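PDB 3NO2: uncharacterized protein from Bacteroides caccae, which is of unknown function but folds as a six-bladed beta-propeller, with part of its sequence resembling the Mal s 1 allergenic protein family. Local coordinates for residues Lys25-Glu30 with Val263-Ile268; Asn89-Trp94 with Ile101-Met106; Leu173-Cys178 with Phe188-Leu193; Val210-Val215 with Ile228-Gly233. One frame throughout, in Å; residues are numbered along the deposited sequence. Where two conformers were deposited one is given.

Contact 1 of 4, residues Lys25-Glu30 with Val263-Ile268; sequences KEIVWE and VKFGMI
The F265 ring meets K25 at its edge: the backbone O of K25 lies in the ring plane, 3.3 Å from F265 CZ. On one face the ring carries K264, whose CG sits over the ring centre, 3.9 Å above the plane. I27 comes up obliquely, with its CD1 4.3 Å from F265 CD1. The same I27 CD1 also rests on the backbone O of K264, at 3.6 Å.

The K264 chain runs on from there. CG is anti to the backbone N (chi1 -172°) and the chain is extended beyond it. NZ reaches the backbone at the start of strand 26-32 and gives a hydrogen bond of 3.0 Å to the O of K25. The donor stands well above the carbonyl plane, 56° out of it. The K25 oxygen is thus shared between an ammonium group and an aromatic edge. In one of its two conformers E26 brings its carboxylate near K264 NZ, beyond a salt bridge; any effect of that charge is doubtful.

The side chain of K25 turns the other way. Its NZ bonds to the O of Q258, and the residue makes a cation-pi contact with W257. F265 is buried and also packs on I20 and L259. K264 and E26 are at the surface.

The contact joins the outer strand 26-32 to the loop between strands 255-259 and 270-274. Strand 270-274 shares its four-stranded sheet with 26-32, so residues from the two chain ends build one blade. This sharing is a common way for a beta-propeller to close its ring, a Velcro closure, and the contact lies beside it.

Contact 2 of 4, residues Asn89-Trp94 with Ile101-Met106; sequences NALVAW and ILEVNM
This is a beta-hairpin contact between A90-W94 and I101-V104, the two middle strands of one four-stranded propeller blade. The pairing is antiparallel. A90 with V104 and V92 with L102 are hydrogen-bonded pairs; L91 with E103 and A93 with I101 are non-hydrogen-bonded. The bonds of the V92-L102 pair are the straighter, at 170° and 174°.

L91 and I101 lie on one face of the sheet. Chi1 of L91 (-179°) sets CG anti to the backbone N. In this conformer, one of two, its CD1 lies against I101 CG2 and also meets E103 CG at 3.7 Å. On the other face V92 CG2 touches L102 CB at 3.9 Å. Further along, W94 CZ3 reaches L102 CD1 at 4.0 Å.

Water joins the strands near N89. One molecule accepts from N89 ND2 (2.9 Å) and donates to E103 OE1 (2.7 Å). The other carboxylate oxygen of E103, OE2, forms a salt bridge with K132 and a hydrogen bond with Y138. These partners probably stabilise the charge of the buried glutamate.

Strands 78-84 and 110-116 flank the hairpin within its sheet. L102 and V104 pack on I71 and V104 also on W69, both from strand 67-72 of the preceding blade.

Contact 3 of 4, residues Leu173-Cys178 with Phe188-Leu193; sequences LDNGDC and FVQLNL
Chi1 of D177 (-74°) puts CG beside the backbone N, while that of Q190 (-180°) sends CG anti to its own. With the Q190 chain extended beyond CG, its amide meets the D177 carboxylate. This is the hairpin end of a propeller blade, where an Asx turn and a type I turn, L173 to G176, lead into strand 178-181.

Q190 NE2 donates to D177 OD2 at 2.8 Å. The bond uses the anti lone pair of OD2 and lies almost in the amide plane, although the two flat groups are turned 58° from each other. The other oxygen, OD1, takes the backbone N of L193 at 3.1 Å, from above the carboxylate plane. The buried D177 thus ties the turn to the strand 187-191 and to the loop that follows it. In the Asx turn, N175 OD1 accepts from the N of D177 at 2.9 Å.

The L173 and Q190 side chains cross at about a right angle, L173 CD1 touching Q190 CD at 3.8 Å. L193 lies against G176, its CB 3.6 Å from G176 O. C178 and L191 form one antiparallel hydrogen-bonded pair.

N192 OD1 accepts from the backbone N of S195. A water bridges N192 to the carboxylate: it accepts from N192 ND2 at 2.7 Å and donates to D177 OD2 at 2.7 Å.

Contact 4 of 4, residues Val210-Val215 with Ile228-Gly233; sequences VQLFFV and ICNWQG
F214 and W231 meet in a T-shaped stack: the edge of the indole points at the face of the phenyl ring, with the planes at 76°. F214 CB lies at the edge of the W231 ring, in its plane, 3.7 Å from CE3. On another side of the hairpin I228 CG2 is 4.2 Å from both L212 CD2 and V215 CG1.

The backbone pairs F214 with W231 by two hydrogen bonds, antiparallel. W231 NE1 bonds outside the hairpin to the O of S12.

The polar edge is N230. Chi1 of -168° sets its CG anti to the backbone N, and the amide reaches the backbone of Q211 and F213, just before strand 214-220. OD1 accepts from F213 N at 2.9 Å; the bond is nearly straight, 176°, and lies in the carbonyl plane. ND2 gives to Q211 O at 3.1 Å and also to the O of P244. Both ends of this buried amide are thus satisfied by backbone groups. V210 CG2 meets the same ND2 tip to tip at 3.4 Å.

The side chain of W231 is about 4 Å from a bound citrate, probably from the crystallisation liquor. The whole is a beta hairpin that opens one blade of the propeller.

Overall arrangement
Contacts 2, 3 and 4 each lie in a different blade; contact 1 joins an outer strand to the loop leading into its own blade. Contacts 2 and 4 are buried and contact 3 partly so, while contact 1 is at the surface. Contact 2 is the most regular, with four backbone bonds and apolar packing on two faces. Contacts 3 and 4 have one hydrogen-bonded strand pair each and rely on a buried polar side chain, a carboxylate in one and an amide in the other. Contact 1 has no strand pairing and uses a lysine and an aromatic ring. Contacts 1 and 4 touch, M267 packing on W231 and G233. Contacts 3 and 4 touch through F188 and I228. Contact 2 touches none.

Contact 1 of 4, residues Lys25-Glu30 with Val263-Ile268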
# COMPACT_ATOMS: atom_id res chain seq x y z
N LYS A 25 9.07 10.22 16.74
CA LYS A 25 9.64 9.12 15.95
C LYS A 25 9.78 7.83 16.76
O LYS A 25 10.59 6.98 16.40
CB LYS A 25 10.92 9.49 15.24
CG LYS A 25 10.86 10.75 14.39
CD LYS A 25 12.14 10.97 13.60
CE LYS A 25 12.23 12.25 12.82
NZ LYS A 25 13.51 12.32 12.09
N GLU A 26 8.99 7.67 17.82
CA GLU A 26 9.04 6.50 18.67
C GLU A 26 7.98 5.49 18.26
O GLU A 26 6.85 5.86 17.93
CB GLU A 26 8.83 6.89 20.12
CG GLU A 26 9.99 7.73 20.70
CD GLU A 26 11.16 6.92 21.24
OE1 GLU A 26 11.13 5.67 21.15
OE2 GLU A 26 12.12 7.55 21.76
N ILE A 27 8.34 4.22 18.27
CA ILE A 27 7.34 3.12 18.18
C ILE A 27 6.61 3.05 19.53
O ILE A 27 7.27 2.83 20.59
CB ILE A 27 8.01 1.80 17.84
CG1 ILE A 27 8.52 1.84 16.41
CG2 ILE A 27 7.02 0.61 18.02
CD1 ILE A 27 9.27 0.57 15.93
N VAL A 28 5.30 3.28 19.54
CA VAL A 28 4.53 3.27 20.78
C VAL A 28 3.69 2.00 20.95
O VAL A 28 3.10 1.81 22.01
CB VAL A 28 3.68 4.52 20.92
CG1 VAL A 28 4.60 5.79 20.95
CG2 VAL A 28 2.61 4.63 19.84
N TRP A 29 3.61 1.16 19.92
CA TRP A 29 2.79 -0.05 19.93
C TRP A 29 3.27 -0.93 18.81
O TRP A 29 3.65 -0.42 17.72
CB TRP A 29 1.36 0.36 19.65
CG TRP A 29 0.32 -0.76 19.49
CD1 TRP A 29 -0.50 -1.25 20.46
CD2 TRP A 29 -0.05 -1.42 18.28
NE1 TRP A 29 -1.35 -2.21 19.92
CE2 TRP A 29 -1.09 -2.33 18.58
CE3 TRP A 29 0.41 -1.36 16.98
CZ2 TRP A 29 -1.68 -3.14 17.60
CZ3 TRP A 29 -0.18 -2.17 16.00
CH2 TRP A 29 -1.20 -3.04 16.32
N GLU A 30 3.35 -2.24 19.06
CA GLU A 30 3.63 -3.25 18.03
C GLU A 30 2.62 -4.40 18.12
O GLU A 30 1.92 -4.61 19.16
CB GLU A 30 5.06 -3.84 18.12
CG GLU A 30 6.14 -2.84 17.75
CD GLU A 30 7.55 -3.41 17.74
OE1 GLU A 30 7.78 -4.52 18.31
OE2 GLU A 30 8.45 -2.74 17.17
N VAL A 263 17.92 0.13 12.24
CA VAL A 263 17.88 -0.73 13.43
C VAL A 263 16.58 -0.54 14.18
O VAL A 263 15.88 -1.49 14.59
CB VAL A 263 19.12 -0.46 14.34
CG1 VAL A 263 19.02 -1.27 15.62
CG2 VAL A 263 20.44 -0.80 13.58
N LYS A 264 16.18 0.72 14.35
CA LYS A 264 14.99 1.05 15.08
C LYS A 264 13.74 0.69 14.32
O LYS A 264 12.76 0.30 14.93
CB LYS A 264 15.01 2.57 15.38
CG LYS A 264 13.97 3.11 16.29
CD LYS A 264 14.22 4.63 16.50
CE LYS A 264 13.22 5.28 17.40
NZ LYS A 264 13.36 6.81 17.42
N PHE A 265 13.74 0.92 12.99
CA PHE A 265 12.57 0.70 12.16
C PHE A 265 12.86 -0.46 11.19
O PHE A 265 13.92 -0.51 10.58
CB PHE A 265 12.23 1.96 11.34
CG PHE A 265 12.08 3.21 12.19
CD1 PHE A 265 11.06 3.31 13.13
CD2 PHE A 265 12.98 4.23 12.09
CE1 PHE A 265 10.97 4.42 13.95
CE2 PHE A 265 12.88 5.37 12.88
CZ PHE A 265 11.87 5.46 13.79
N GLY A 266 11.94 -1.38 11.08
CA GLY A 266 12.01 -2.35 10.00
C GLY A 266 11.70 -1.70 8.66
O GLY A 266 11.43 -0.50 8.54
N MSE A 267 11.72 -2.51 7.63
CA MSE A 267 11.44 -2.06 6.29
C MSE A 267 9.94 -1.80 6.14
O MSE A 267 9.11 -2.62 6.52
CB MSE A 267 11.90 -3.08 5.29
CG MSE A 267 13.40 -3.37 5.38
SE MSE A 267 14.11 -4.33 3.88
CE MSE A 267 13.31 -5.94 4.31
N ILE A 268 9.59 -0.61 5.70
CA ILE A 268 8.22 -0.13 5.59
C ILE A 268 7.80 -0.10 4.13
O ILE A 268 8.45 0.52 3.27
CB ILE A 268 8.10 1.26 6.22
CG1 ILE A 268 8.36 1.19 7.73
CG2 ILE A 268 6.70 1.86 5.94
CD1 ILE A 268 8.50 2.57 8.41

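Contact 2 of 4, residues Asn89-Trp94 with Ile101-Met106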
# COMPACT_ATOMS: atom_id res chain seq x y z
N ASN A 89 -16.15 0.70 4.67
CA ASN A 89 -15.98 -0.74 4.53
C ASN A 89 -14.53 -1.08 4.19
O ASN A 89 -13.78 -0.24 3.72
CB ASN A 89 -16.93 -1.28 3.47
CG ASN A 89 -18.39 -1.14 3.91
OD1 ASN A 89 -18.71 -1.43 5.05
ND2 ASN A 89 -19.23 -0.72 2.98
N ALA A 90 -14.13 -2.31 4.45
CA ALA A 90 -12.80 -2.79 4.09
C ALA A 90 -12.79 -3.36 2.69
O ALA A 90 -13.80 -3.91 2.22
CB ALA A 90 -12.34 -3.90 5.06
N LEU A 91 -11.66 -3.20 2.02
CA LEU A 91 -11.38 -3.82 0.72
C LEU A 91 -10.16 -4.69 0.99
O LEU A 91 -9.11 -4.21 1.49
CB LEU A 91 -11.07 -2.78 -0.35
CG LEU A 91 -10.79 -3.28 -1.78
CD1 LEU A 91 -12.07 -3.68 -2.51
CD2 LEU A 91 -10.05 -2.24 -2.62
N VAL A 92 -10.27 -5.99 0.68
CA VAL A 92 -9.12 -6.90 0.73
C VAL A 92 -9.02 -7.64 -0.58
O VAL A 92 -9.99 -7.75 -1.32
CB VAL A 92 -9.20 -7.86 1.91
CG1 VAL A 92 -9.26 -7.11 3.27
CG2 VAL A 92 -10.37 -8.87 1.77
N ALA A 93 -7.87 -8.21 -0.90
CA ALA A 93 -7.72 -8.93 -2.16
C ALA A 93 -6.55 -9.90 -2.11
O ALA A 93 -5.52 -9.58 -1.51
CB ALA A 93 -7.56 -7.97 -3.38
N TRP A 94 -6.70 -11.03 -2.81
CA TRP A 94 -5.64 -11.99 -2.94
C TRP A 94 -5.26 -12.24 -4.39
O TRP A 94 -6.08 -12.35 -5.30
CB TRP A 94 -5.93 -13.30 -2.20
CG TRP A 94 -6.99 -14.21 -2.71
CD1 TRP A 94 -6.97 -15.00 -3.83
CD2 TRP A 94 -8.24 -14.50 -2.06
NE1 TRP A 94 -8.12 -15.73 -3.92
CE2 TRP A 94 -8.91 -15.45 -2.83
CE3 TRP A 94 -8.83 -14.04 -0.89
CZ2 TRP A 94 -10.16 -15.96 -2.46
CZ3 TRP A 94 -10.08 -14.57 -0.51
CH2 TRP A 94 -10.72 -15.49 -1.32
N ILE A 101 -11.09 -10.04 -5.17
CA ILE A 101 -11.32 -8.84 -4.38
C ILE A 101 -12.59 -9.04 -3.56
O ILE A 101 -13.60 -9.53 -4.10
CB ILE A 101 -11.48 -7.62 -5.31
CG1 ILE A 101 -10.21 -7.35 -6.09
CG2 ILE A 101 -11.95 -6.37 -4.53
CD1 ILE A 101 -10.43 -6.47 -7.35
N LEU A 102 -12.55 -8.70 -2.29
CA LEU A 102 -13.72 -8.72 -1.40
C LEU A 102 -13.87 -7.36 -0.75
O LEU A 102 -12.88 -6.76 -0.29
CB LEU A 102 -13.55 -9.76 -0.30
CG LEU A 102 -13.29 -11.21 -0.72
CD1 LEU A 102 -12.94 -12.04 0.55
CD2 LEU A 102 -14.53 -11.80 -1.50
N GLU A 103 -15.10 -6.87 -0.68
CA GLU A 103 -15.45 -5.77 0.22
C GLU A 103 -16.11 -6.39 1.42
O GLU A 103 -16.92 -7.32 1.28
CB GLU A 103 -16.34 -4.73 -0.48
CG GLU A 103 -15.60 -4.08 -1.61
CD GLU A 103 -16.31 -2.97 -2.32
OE1 GLU A 103 -17.31 -2.45 -1.76
OE2 GLU A 103 -15.88 -2.58 -3.43
N VAL A 104 -15.78 -5.92 2.61
CA VAL A 104 -16.10 -6.61 3.86
C VAL A 104 -16.54 -5.57 4.87
O VAL A 104 -15.98 -4.47 4.94
CB VAL A 104 -14.86 -7.36 4.41
CG1 VAL A 104 -15.15 -8.14 5.69
CG2 VAL A 104 -14.29 -8.31 3.30
N ASN A 105 -17.58 -5.85 5.65
CA ASN A 105 -18.00 -4.92 6.68
C ASN A 105 -17.21 -5.12 7.95
O ASN A 105 -16.35 -6.02 8.02
CB ASN A 105 -19.54 -4.95 6.89
CG ASN A 105 -20.04 -6.21 7.48
OD1 ASN A 105 -19.31 -7.06 8.02
ND2 ASN A 105 -21.39 -6.40 7.37
N MSE A 106 -17.51 -4.35 9.00
CA MSE A 106 -16.76 -4.42 10.25
C MSE A 106 -16.97 -5.69 11.03
O MSE A 106 -16.20 -6.02 11.94
CB MSE A 106 -17.07 -3.23 11.15
CG MSE A 106 -16.63 -1.91 10.57
SE MSE A 106 -14.73 -1.81 10.08
CE MSE A 106 -14.80 -2.21 8.13
O HOH W 1 -18.40 -1.09 0.25
O HOH W 2 -18.30 -1.60 7.53

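Contact 3 of 4, residues Leu173-Cys178 with Phe188-Leu193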
# COMPACT_ATOMS: atom_id res chain seq x y z
N LEU A 173 -5.56 11.88 -5.80
CA LEU A 173 -5.34 13.29 -5.51
C LEU A 173 -6.69 14.01 -5.50
O LEU A 173 -7.68 13.51 -6.04
CB LEU A 173 -4.43 13.91 -6.56
CG LEU A 173 -3.05 13.28 -6.73
CD1 LEU A 173 -2.29 14.00 -7.85
CD2 LEU A 173 -2.35 13.38 -5.36
N ASP A 174 -6.67 15.20 -4.89
CA ASP A 174 -7.87 16.04 -4.79
C ASP A 174 -8.52 16.28 -6.13
O ASP A 174 -9.74 16.33 -6.20
CB ASP A 174 -7.53 17.39 -4.15
CG ASP A 174 -7.40 17.30 -2.64
OD1 ASP A 174 -8.00 16.38 -2.03
OD2 ASP A 174 -6.70 18.16 -2.06
N ASN A 175 -7.72 16.45 -7.19
CA ASN A 175 -8.27 16.70 -8.53
C ASN A 175 -8.82 15.47 -9.22
O ASN A 175 -9.25 15.56 -10.36
CB ASN A 175 -7.26 17.42 -9.45
CG ASN A 175 -6.13 16.50 -9.93
OD1 ASN A 175 -5.97 15.37 -9.46
ND2 ASN A 175 -5.35 16.98 -10.90
N GLY A 176 -8.76 14.30 -8.56
CA GLY A 176 -9.28 13.06 -9.12
C GLY A 176 -8.26 12.23 -9.91
O GLY A 176 -8.57 11.10 -10.30
N ASP A 177 -7.07 12.78 -10.13
CA ASP A 177 -5.99 12.01 -10.74
C ASP A 177 -5.50 10.99 -9.70
O ASP A 177 -5.86 11.06 -8.51
CB ASP A 177 -4.80 12.89 -11.16
CG ASP A 177 -5.06 13.74 -12.40
OD1 ASP A 177 -6.14 13.63 -13.00
OD2 ASP A 177 -4.13 14.49 -12.75
N CYS A 178 -4.69 10.03 -10.14
CA CYS A 178 -4.08 9.12 -9.19
C CYS A 178 -2.58 9.10 -9.38
O CYS A 178 -2.04 9.41 -10.43
CB CYS A 178 -4.69 7.73 -9.20
SG CYS A 178 -4.21 6.70 -10.56
N PHE A 188 7.40 7.25 -9.19
CA PHE A 188 5.97 7.14 -9.29
C PHE A 188 5.44 7.99 -10.43
O PHE A 188 6.18 8.88 -10.92
CB PHE A 188 5.27 7.47 -7.97
CG PHE A 188 5.45 8.87 -7.46
CD1 PHE A 188 4.52 9.86 -7.77
CD2 PHE A 188 6.45 9.16 -6.57
CE1 PHE A 188 4.63 11.12 -7.21
CE2 PHE A 188 6.55 10.43 -6.01
CZ PHE A 188 5.66 11.38 -6.34
N VAL A 189 4.24 7.73 -10.87
CA VAL A 189 3.64 8.51 -11.95
C VAL A 189 2.30 9.07 -11.49
O VAL A 189 1.69 8.56 -10.55
CB VAL A 189 3.44 7.69 -13.23
CG1 VAL A 189 4.80 7.22 -13.78
CG2 VAL A 189 2.47 6.51 -12.96
N GLN A 190 1.88 10.16 -12.14
CA GLN A 190 0.54 10.68 -12.00
C GLN A 190 -0.23 10.35 -13.28
O GLN A 190 0.28 10.68 -14.38
CB GLN A 190 0.62 12.19 -11.75
CG GLN A 190 -0.74 12.84 -11.58
CD GLN A 190 -0.64 14.32 -11.23
OE1 GLN A 190 0.35 14.76 -10.66
NE2 GLN A 190 -1.69 15.09 -11.56
N LEU A 191 -1.39 9.75 -13.12
CA LEU A 191 -2.28 9.39 -14.23
C LEU A 191 -3.51 10.28 -14.25
O LEU A 191 -4.17 10.45 -13.24
CB LEU A 191 -2.79 7.96 -14.10
CG LEU A 191 -1.75 6.87 -14.16
CD1 LEU A 191 -2.46 5.48 -14.14
CD2 LEU A 191 -0.86 7.01 -15.36
N ASN A 192 -3.82 10.82 -15.44
CA ASN A 192 -4.98 11.70 -15.62
C ASN A 192 -6.22 10.85 -15.56
O ASN A 192 -6.28 9.77 -16.18
CB ASN A 192 -4.92 12.45 -16.96
CG ASN A 192 -6.12 13.40 -17.19
OD1 ASN A 192 -7.08 13.03 -17.86
ND2 ASN A 192 -6.04 14.61 -16.64
N LEU A 193 -7.20 11.36 -14.80
CA LEU A 193 -8.52 10.73 -14.65
C LEU A 193 -9.17 10.44 -16.02
O LEU A 193 -9.38 9.28 -16.39
CB LEU A 193 -9.42 11.63 -13.78
CG LEU A 193 -10.87 11.20 -13.48
CD1 LEU A 193 -10.95 9.77 -12.92
CD2 LEU A 193 -11.54 12.20 -12.54
O HOH W 3 -4.35 15.94 -14.96

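Contact 4 of 4, residues Val210-Val215 with Ile228-Gly233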
# COMPACT_ATOMS: atom_id res chain seq x y z
N VAL A 210 16.23 12.42 -0.89
CA VAL A 210 16.11 10.97 -0.75
C VAL A 210 16.45 10.24 -2.07
O VAL A 210 15.99 10.64 -3.14
CB VAL A 210 14.71 10.54 -0.25
CG1 VAL A 210 13.61 11.04 -1.15
CG2 VAL A 210 14.57 9.01 -0.08
N GLN A 211 17.26 9.21 -1.97
CA GLN A 211 17.42 8.23 -3.06
C GLN A 211 16.22 7.27 -2.92
O GLN A 211 16.04 6.66 -1.85
CB GLN A 211 18.73 7.45 -2.94
CG GLN A 211 18.83 6.37 -4.02
CD GLN A 211 20.11 5.52 -3.96
OE1 GLN A 211 21.10 5.89 -3.28
NE2 GLN A 211 20.12 4.39 -4.69
N LEU A 212 15.45 7.11 -3.98
CA LEU A 212 14.31 6.18 -4.01
C LEU A 212 14.77 4.80 -4.39
O LEU A 212 15.46 4.61 -5.40
CB LEU A 212 13.24 6.66 -4.97
CG LEU A 212 12.59 8.02 -4.62
CD1 LEU A 212 11.64 8.50 -5.73
CD2 LEU A 212 11.88 7.98 -3.24
N PHE A 213 14.42 3.84 -3.52
CA PHE A 213 14.69 2.42 -3.74
C PHE A 213 13.43 1.79 -4.34
O PHE A 213 13.09 2.14 -5.47
CB PHE A 213 15.16 1.81 -2.42
CG PHE A 213 16.53 2.30 -2.02
CD1 PHE A 213 17.66 1.63 -2.47
CD2 PHE A 213 16.72 3.46 -1.34
CE1 PHE A 213 18.95 2.11 -2.16
CE2 PHE A 213 18.00 3.91 -1.03
CZ PHE A 213 19.08 3.25 -1.43
N PHE A 214 12.70 0.94 -3.61
CA PHE A 214 11.43 0.42 -4.13
C PHE A 214 10.37 1.38 -3.65
O PHE A 214 10.13 1.52 -2.45
CB PHE A 214 11.20 -0.99 -3.58
CG PHE A 214 9.92 -1.65 -4.00
CD1 PHE A 214 8.73 -1.28 -3.42
CD2 PHE A 214 9.93 -2.64 -4.97
CE1 PHE A 214 7.55 -1.88 -3.82
CE2 PHE A 214 8.77 -3.26 -5.35
CZ PHE A 214 7.58 -2.89 -4.81
N VAL A 215 9.70 2.05 -4.58
CA VAL A 215 8.67 3.04 -4.25
C VAL A 215 7.39 2.25 -3.96
O VAL A 215 6.75 1.70 -4.87
CB VAL A 215 8.47 4.11 -5.31
CG1 VAL A 215 7.32 5.05 -4.94
CG2 VAL A 215 9.77 4.87 -5.52
N ILE A 228 5.99 8.80 1.34
CA ILE A 228 6.54 7.79 0.43
C ILE A 228 7.22 6.74 1.28
O ILE A 228 8.17 7.03 2.02
CB ILE A 228 7.53 8.39 -0.57
CG1 ILE A 228 6.91 9.54 -1.34
CG2 ILE A 228 8.08 7.28 -1.48
CD1 ILE A 228 7.94 10.34 -2.18
N CYS A 229 6.78 5.50 1.16
CA CYS A 229 7.40 4.34 1.78
C CYS A 229 8.55 3.87 0.86
O CYS A 229 8.32 3.47 -0.27
CB CYS A 229 6.42 3.21 2.02
SG CYS A 229 5.05 3.65 3.11
N ASN A 230 9.77 4.03 1.37
CA ASN A 230 10.99 3.86 0.58
C ASN A 230 11.67 2.54 0.92
O ASN A 230 12.61 2.48 1.69
CB ASN A 230 11.93 5.03 0.89
CG ASN A 230 13.10 5.13 -0.05
OD1 ASN A 230 13.01 4.68 -1.19
ND2 ASN A 230 14.24 5.67 0.42
N TRP A 231 11.12 1.45 0.38
CA TRP A 231 11.42 0.10 0.84
C TRP A 231 12.74 -0.37 0.23
O TRP A 231 12.94 -0.30 -1.00
CB TRP A 231 10.24 -0.81 0.46
CG TRP A 231 10.32 -2.22 1.00
CD1 TRP A 231 9.94 -2.65 2.24
CD2 TRP A 231 10.79 -3.38 0.32
NE1 TRP A 231 10.14 -3.98 2.37
CE2 TRP A 231 10.65 -4.47 1.20
CE3 TRP A 231 11.26 -3.62 -0.96
CZ2 TRP A 231 10.98 -5.76 0.84
CZ3 TRP A 231 11.61 -4.94 -1.32
CH2 TRP A 231 11.48 -5.96 -0.43
N GLN A 232 13.61 -0.87 1.08
CA GLN A 232 15.00 -1.11 0.74
C GLN A 232 15.37 -2.59 0.57
O GLN A 232 16.56 -2.92 0.46
CB GLN A 232 15.92 -0.43 1.76
CG GLN A 232 15.74 1.11 1.67
CD GLN A 232 16.33 1.87 2.82
OE1 GLN A 232 17.43 1.58 3.28
NE2 GLN A 232 15.62 2.93 3.25
N GLY A 233 14.41 -3.46 0.46
CA GLY A 233 14.68 -4.91 0.45
C GLY A 233 15.22 -5.47 -0.84
O GLY A 233 15.57 -6.67 -0.85